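Local coordinates for pollen receptor-like kinase 3 (Arabidopsis thaliana, PDB 5WLS), which probably serves as a leucine-rich-repeat receptor kinase or co-receptor of pollen, its extracellular domain resembling that of the SERK co-receptors, at residues 113-119 against 137-141; 164-168 against 187-192. The contacts are given in a common frame with arbitrary orientation. Residues are numbered along the deposited sequence.

Interaction 1. Residues 113-119 against 137-141; sequences TPQLKRV and LAGLE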
loop_
_atom_site.group_PDB
_atom_site.type_symbol
_atom_site.label_atom_id
_atom_site.label_comp_id
_atom_site.label_asym_id
_atom_site.label_seq_id
_atom_site.Cartn_x
_atom_site.Cartn_y
_atom_site.Cartn_z
ATOM N N THR A 113 -6.425 -6.549 8.882
ATOM C CA THR A 113 -6.546 -6.438 7.428
ATOM C C THR A 113 -6.095 -7.748 6.792
ATOM O O THR A 113 -5.094 -7.790 6.067
ATOM C CB THR A 113 -5.724 -5.270 6.880
ATOM O OG1 THR A 113 -4.328 -5.542 7.057
ATOM C CG2 THR A 113 -6.076 -3.981 7.595
ATOM N N PRO A 114 -6.827 -8.842 7.030
ATOM C CA PRO A 114 -6.397 -10.139 6.491
ATOM C C PRO A 114 -6.644 -10.290 5.002
ATOM O O PRO A 114 -6.112 -11.228 4.395
ATOM C CB PRO A 114 -7.243 -11.136 7.290
ATOM C CG PRO A 114 -8.508 -10.392 7.545
ATOM C CD PRO A 114 -8.116 -8.945 7.738
ATOM N N GLN A 115 -7.425 -9.394 4.398
ATOM C CA GLN A 115 -7.755 -9.486 2.984
ATOM C C GLN A 115 -6.668 -8.918 2.079
ATOM O O GLN A 115 -6.704 -9.172 0.870
ATOM C CB GLN A 115 -9.073 -8.757 2.710
ATOM C CG GLN A 115 -10.255 -9.257 3.528
ATOM C CD GLN A 115 -10.605 -10.702 3.238
ATOM O OE1 GLN A 115 -10.321 -11.596 4.035
ATOM N NE2 GLN A 115 -11.232 -10.938 2.091
ATOM N N LEU A 116 -5.717 -8.161 2.621
ATOM C CA LEU A 116 -4.701 -7.524 1.791
ATOM C C LEU A 116 -3.817 -8.568 1.121
ATOM O O LEU A 116 -3.135 -9.345 1.795
ATOM C CB LEU A 116 -3.852 -6.567 2.628
ATOM C CG LEU A 116 -4.278 -5.096 2.629
ATOM C CD1 LEU A 116 -3.519 -4.310 3.693
ATOM C CD2 LEU A 116 -4.100 -4.477 1.248
ATOM N N LYS A 117 -3.831 -8.580 -0.210
ATOM C CA LYS A 117 -2.930 -9.400 -1.010
ATOM C C LYS A 117 -1.731 -8.617 -1.523
ATOM O O LYS A 117 -0.644 -9.176 -1.691
ATOM C CB LYS A 117 -3.685 -9.996 -2.202
ATOM C CG LYS A 117 -4.842 -10.880 -1.804
ATOM C CD LYS A 117 -5.397 -11.593 -3.018
ATOM C CE LYS A 117 -6.059 -12.902 -2.628
ATOM N NZ LYS A 117 -7.169 -13.235 -3.560
ATOM N N ARG A 118 -1.923 -7.338 -1.787
ATOM C CA ARG A 118 -0.920 -6.495 -2.408
ATOM C C ARG A 118 -0.794 -5.166 -1.685
ATOM O O ARG A 118 -1.796 -4.483 -1.452
ATOM C CB ARG A 118 -1.229 -6.255 -3.877
ATOM C CG ARG A 118 -0.998 -7.304 -4.970
ATOM C CD ARG A 118 -1.787 -6.452 -5.929
ATOM N NE ARG A 118 -0.866 -5.623 -6.678
ATOM C CZ ARG A 118 -0.954 -5.232 -7.936
ATOM N NH1 ARG A 118 -1.997 -5.521 -8.698
ATOM N NH2 ARG A 118 0.000 -4.427 -8.389
ATOM N N VAL A 119 0.439 -4.829 -1.308
ATOM C CA VAL A 119 0.776 -3.577 -0.631
ATOM C C VAL A 119 2.010 -2.998 -1.314
ATOM O O VAL A 119 3.121 -3.530 -1.157
ATOM C CB VAL A 119 1.040 -3.784 0.866
ATOM C CG1 VAL A 119 1.506 -2.490 1.495
ATOM C CG2 VAL A 119 -0.213 -4.306 1.556
ATOM N N LEU A 137 0.562 -11.183 8.025
ATOM C CA LEU A 137 -0.536 -11.419 7.094
ATOM C C LEU A 137 -0.279 -12.713 6.334
ATOM O O LEU A 137 0.654 -12.795 5.529
ATOM C CB LEU A 137 -0.683 -10.243 6.132
ATOM C CG LEU A 137 -1.012 -8.877 6.735
ATOM C CD1 LEU A 137 -0.937 -7.792 5.670
ATOM C CD2 LEU A 137 -2.380 -8.896 7.401
ATOM N N ALA A 138 -1.101 -13.732 6.594
ATOM C CA ALA A 138 -0.933 -15.016 5.927
ATOM C C ALA A 138 -1.241 -14.950 4.437
ATOM O O ALA A 138 -0.726 -15.775 3.675
ATOM C CB ALA A 138 -1.817 -16.073 6.594
ATOM N N GLY A 139 -2.059 -13.996 4.003
ATOM C CA GLY A 139 -2.461 -13.884 2.617
ATOM C C GLY A 139 -1.733 -12.832 1.808
ATOM O O GLY A 139 -2.126 -12.575 0.665
ATOM N N LEU A 140 -0.683 -12.220 2.352
ATOM C CA LEU A 140 0.048 -11.185 1.630
ATOM C C LEU A 140 0.881 -11.840 0.536
ATOM O O LEU A 140 1.693 -12.727 0.815
ATOM C CB LEU A 140 0.943 -10.400 2.584
ATOM C CG LEU A 140 1.749 -9.247 1.980
ATOM C CD1 LEU A 140 0.830 -8.196 1.366
ATOM C CD2 LEU A 140 2.696 -8.639 3.003
ATOM N N GLU A 141 0.683 -11.414 -0.706
ATOM C CA GLU A 141 1.414 -11.998 -1.821
ATOM C C GLU A 141 2.497 -11.087 -2.376
ATOM O O GLU A 141 3.581 -11.569 -2.723
ATOM C CB GLU A 141 0.436 -12.388 -2.934
ATOM C CG GLU A 141 -0.824 -13.048 -2.388
ATOM C CD GLU A 141 -1.817 -13.429 -3.463
ATOM O OE1 GLU A 141 -2.810 -14.112 -3.130
ATOM O OE2 GLU A 141 -1.593 -13.080 -4.641
#
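Stacked repeats show how a short sequence motif, used again one coil later, builds its own neighbour. Thr113 opens a type I turn that runs to Leu116, and its carbonyl O lies 3.2 Å from Leu137 CD2, a methyl of the next repeat; Pro114 CA borders the same methyl at 4.3 Å. Leu116 is buried, its side chain touching Leu91, Phe110 and Leu94, and its CB meets Leu137 CD1 at 4.4 Å. An equivalent type I turn, Leu137 to Leu140, repeats the shape one rung on, as expected of the right-handed solenoid of plant leucine-rich repeats; here each turn leads toward a strand of the concave sheet. Gly139 belongs to this second turn, its O 3.7 Å from Lys117 CA. At Lys117 the backbones come closest, with CA 4.4 Å from Leu140 CA, and Lys117 O accepts a hydrogen bond from Glu141 N (2.8 Å, 156°), joining the coils just before strand 118-120 begins. The lysine side chain runs alongside Glu141, but NZ stays 4.5 Å from OE1, too far for a salt bridge. The CA-to-CB bond of Arg118 points away from 137-141; its side chain touches Ser93 and Leu95, and NE makes a weak, long ion pair with Glu142. Val119 CG2 packs against Leu140 CD1 at 4.0 Å.

Interaction 2. Residues 164-168 against 187-192; sequences LKSLD and NLEMKF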
loop_
_atom_site.group_PDB
_atom_site.type_symbol
_atom_site.label_atom_id
_atom_site.label_comp_id
_atom_site.label_asym_id
_atom_site.label_seq_id
_atom_site.Cartn_x
_atom_site.Cartn_y
_atom_site.Cartn_z
ATOM N N LEU A 164 3.257 -15.437 -0.475
ATOM C CA LEU A 164 4.128 -14.304 -0.779
ATOM C C LEU A 164 5.114 -14.673 -1.881
ATOM O O LEU A 164 5.997 -15.511 -1.676
ATOM C CB LEU A 164 4.886 -13.834 0.466
ATOM C CG LEU A 164 5.767 -12.595 0.246
ATOM C CD1 LEU A 164 4.940 -11.317 0.316
ATOM C CD2 LEU A 164 6.929 -12.547 1.231
ATOM N N LYS A 165 4.970 -14.062 -3.058
ATOM C CA LYS A 165 5.849 -14.356 -4.181
ATOM C C LYS A 165 6.772 -13.207 -4.558
ATOM O O LYS A 165 7.729 -13.433 -5.307
ATOM C CB LYS A 165 5.028 -14.760 -5.418
ATOM C CG LYS A 165 3.926 -13.786 -5.810
ATOM C CD LYS A 165 3.512 -14.012 -7.260
ATOM C CE LYS A 165 2.625 -12.894 -7.785
ATOM N NZ LYS A 165 1.186 -13.135 -7.486
ATOM N N SER A 166 6.532 -11.996 -4.059
ATOM C CA SER A 166 7.361 -10.851 -4.423
ATOM C C SER A 166 7.491 -9.926 -3.223
ATOM O O SER A 166 6.490 -9.393 -2.732
ATOM C CB SER A 166 6.773 -10.099 -5.619
ATOM O OG SER A 166 7.458 -8.877 -5.830
ATOM N N LEU A 167 8.728 -9.739 -2.768
ATOM C CA LEU A 167 9.055 -8.866 -1.649
ATOM C C LEU A 167 10.213 -7.977 -2.071
ATOM O O LEU A 167 11.275 -8.479 -2.458
ATOM C CB LEU A 167 9.433 -9.678 -0.408
ATOM C CG LEU A 167 9.935 -8.853 0.779
ATOM C CD1 LEU A 167 8.796 -8.028 1.352
ATOM C CD2 LEU A 167 10.581 -9.726 1.843
ATOM N N ASP A 168 10.016 -6.662 -1.991
ATOM C CA ASP A 168 11.043 -5.696 -2.369
ATOM C C ASP A 168 11.232 -4.722 -1.215
ATOM O O ASP A 168 10.363 -3.884 -0.954
ATOM C CB ASP A 168 10.663 -4.956 -3.654
ATOM C CG ASP A 168 11.786 -4.070 -4.180
ATOM O OD1 ASP A 168 12.797 -3.876 -3.471
ATOM O OD2 ASP A 168 11.659 -3.570 -5.317
ATOM N N ASN A 187 10.112 -19.921 -3.541
ATOM C CA ASN A 187 9.219 -19.385 -4.560
ATOM C C ASN A 187 9.076 -17.873 -4.440
ATOM O O ASN A 187 8.076 -17.304 -4.887
ATOM C CB ASN A 187 7.849 -20.061 -4.478
ATOM C CG ASN A 187 7.261 -20.025 -3.077
ATOM O OD1 ASN A 187 7.801 -19.380 -2.178
ATOM N ND2 ASN A 187 6.152 -20.731 -2.883
ATOM N N LEU A 188 10.060 -17.217 -3.836
ATOM C CA LEU A 188 9.956 -15.829 -3.403
ATOM C C LEU A 188 10.983 -14.978 -4.139
ATOM O O LEU A 188 12.188 -15.102 -3.892
ATOM C CB LEU A 188 10.160 -15.737 -1.889
ATOM C CG LEU A 188 10.141 -14.363 -1.228
ATOM C CD1 LEU A 188 8.942 -13.556 -1.699
ATOM C CD2 LEU A 188 10.148 -14.498 0.291
ATOM N N GLU A 189 10.522 -14.133 -5.055
ATOM C CA GLU A 189 11.389 -13.088 -5.591
ATOM C C GLU A 189 11.581 -12.031 -4.510
ATOM O O GLU A 189 10.651 -11.287 -4.190
ATOM C CB GLU A 189 10.814 -12.472 -6.868
ATOM C CG GLU A 189 11.848 -11.665 -7.658
ATOM C CD GLU A 189 11.234 -10.801 -8.750
ATOM O OE1 GLU A 189 10.022 -10.941 -9.012
ATOM O OE2 GLU A 189 11.956 -9.952 -9.320
ATOM N N MET A 190 12.780 -11.968 -3.939
ATOM C CA MET A 190 13.079 -11.049 -2.855
ATOM C C MET A 190 14.221 -10.133 -3.259
ATOM O O MET A 190 15.131 -10.526 -3.999
ATOM C CB MET A 190 13.430 -11.804 -1.565
ATOM C CG MET A 190 14.642 -12.718 -1.673
ATOM S SD MET A 190 14.789 -13.846 -0.271
ATOM C CE MET A 190 13.577 -15.093 -0.682
ATOM N N LYS A 191 14.151 -8.895 -2.778
ATOM C CA LYS A 191 15.161 -7.896 -3.088
ATOM C C LYS A 191 15.530 -7.143 -1.823
ATOM O O LYS A 191 14.645 -6.695 -1.077
ATOM C CB LYS A 191 14.686 -6.920 -4.166
ATOM C CG LYS A 191 14.545 -7.568 -5.535
ATOM C CD LYS A 191 13.971 -6.610 -6.566
ATOM C CE LYS A 191 13.744 -7.315 -7.898
ATOM N NZ LYS A 191 13.011 -6.467 -8.879
ATOM N N PHE A 192 16.856 -6.994 -1.601
ATOM C CA PHE A 192 17.347 -6.354 -0.384
ATOM C C PHE A 192 18.515 -5.390 -0.618
ATOM O O PHE A 192 19.030 -4.820 0.372
ATOM C CB PHE A 192 17.742 -7.403 0.660
ATOM C CG PHE A 192 16.606 -8.336 1.073
ATOM C CD1 PHE A 192 15.609 -7.961 1.975
ATOM C CD2 PHE A 192 16.566 -9.616 0.551
ATOM C CE1 PHE A 192 14.617 -8.857 2.329
ATOM C CE2 PHE A 192 15.580 -10.507 0.894
ATOM C CZ PHE A 192 14.601 -10.128 1.784
#
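In a repeat solenoid the last strand pairs with the one before it, here in parallel. Strands 166-168 and 189-191 run 4.7 Å apart at 3°, with Ser166 beside Glu189, Leu167 beside Met190 and Asp168 beside Lys191. Glu189 N donates to Lys165 O (2.9 Å), Leu167 N to Glu189 O (2.8 Å) and Lys191 N to Leu167 O (2.9 Å), so Leu167 and Glu189 each bond to two residues of the other strand or its flank in the zigzag of a parallel ladder.

Three leucines share the t, p rotamer. In Leu188 it carries CD1 back to the preceding coil, 3.7 Å from Leu164 CD2 and 4.1 Å from Leu167 CB. Leu167 in turn extends CD2 to within 4.0 Å of Phe192 CZ; the phenylalanine, with chi1 near m, brings its ring back toward 164-168 although its CA-to-CB bond points away. Met190 lies on the same face as Leu167, but with chi1 p, chi2 t and chi3 p the end of its side chain leads away from 164-168. On the other face, Asp168 OD1 approaches Lys191 CB at 3.6 Å while being hydrogen-bonded to Ser170 N, and Ser166 OG bonds to His144. Lys191 extends to a long salt bridge between its NZ and Glu189 OE2, 3.7 Å.

Strand 142-144 continues the sheet beyond 166-168, whereas 189-191 is its outermost strand; helix 180-183 covers the apolar face, where Ile182 touches Leu167, Leu188 and Phe192.

Followed from the N terminus, the chain first enters 113-119, makes one coil through strand 125-127, and returns at 137-141, where interaction 1 closes a loop with 17 residues between its segments. It then passes along strand 142-144 and on to 164-168, before a further coil containing helix 180-183 brings 187-192 back for interaction 2. The two loops therefore stand in series, neither nested nor crossed, and the centres of the two contacts are about 14 Å apart. They meet where 137-141 borders 164-168: Glu141 O lies 2.9 Å from Lys165 N, a probable hydrogen bond. Both contacts reach the same sheet, so consecutive coils are tied together from the middle of the solenoid to its last strand.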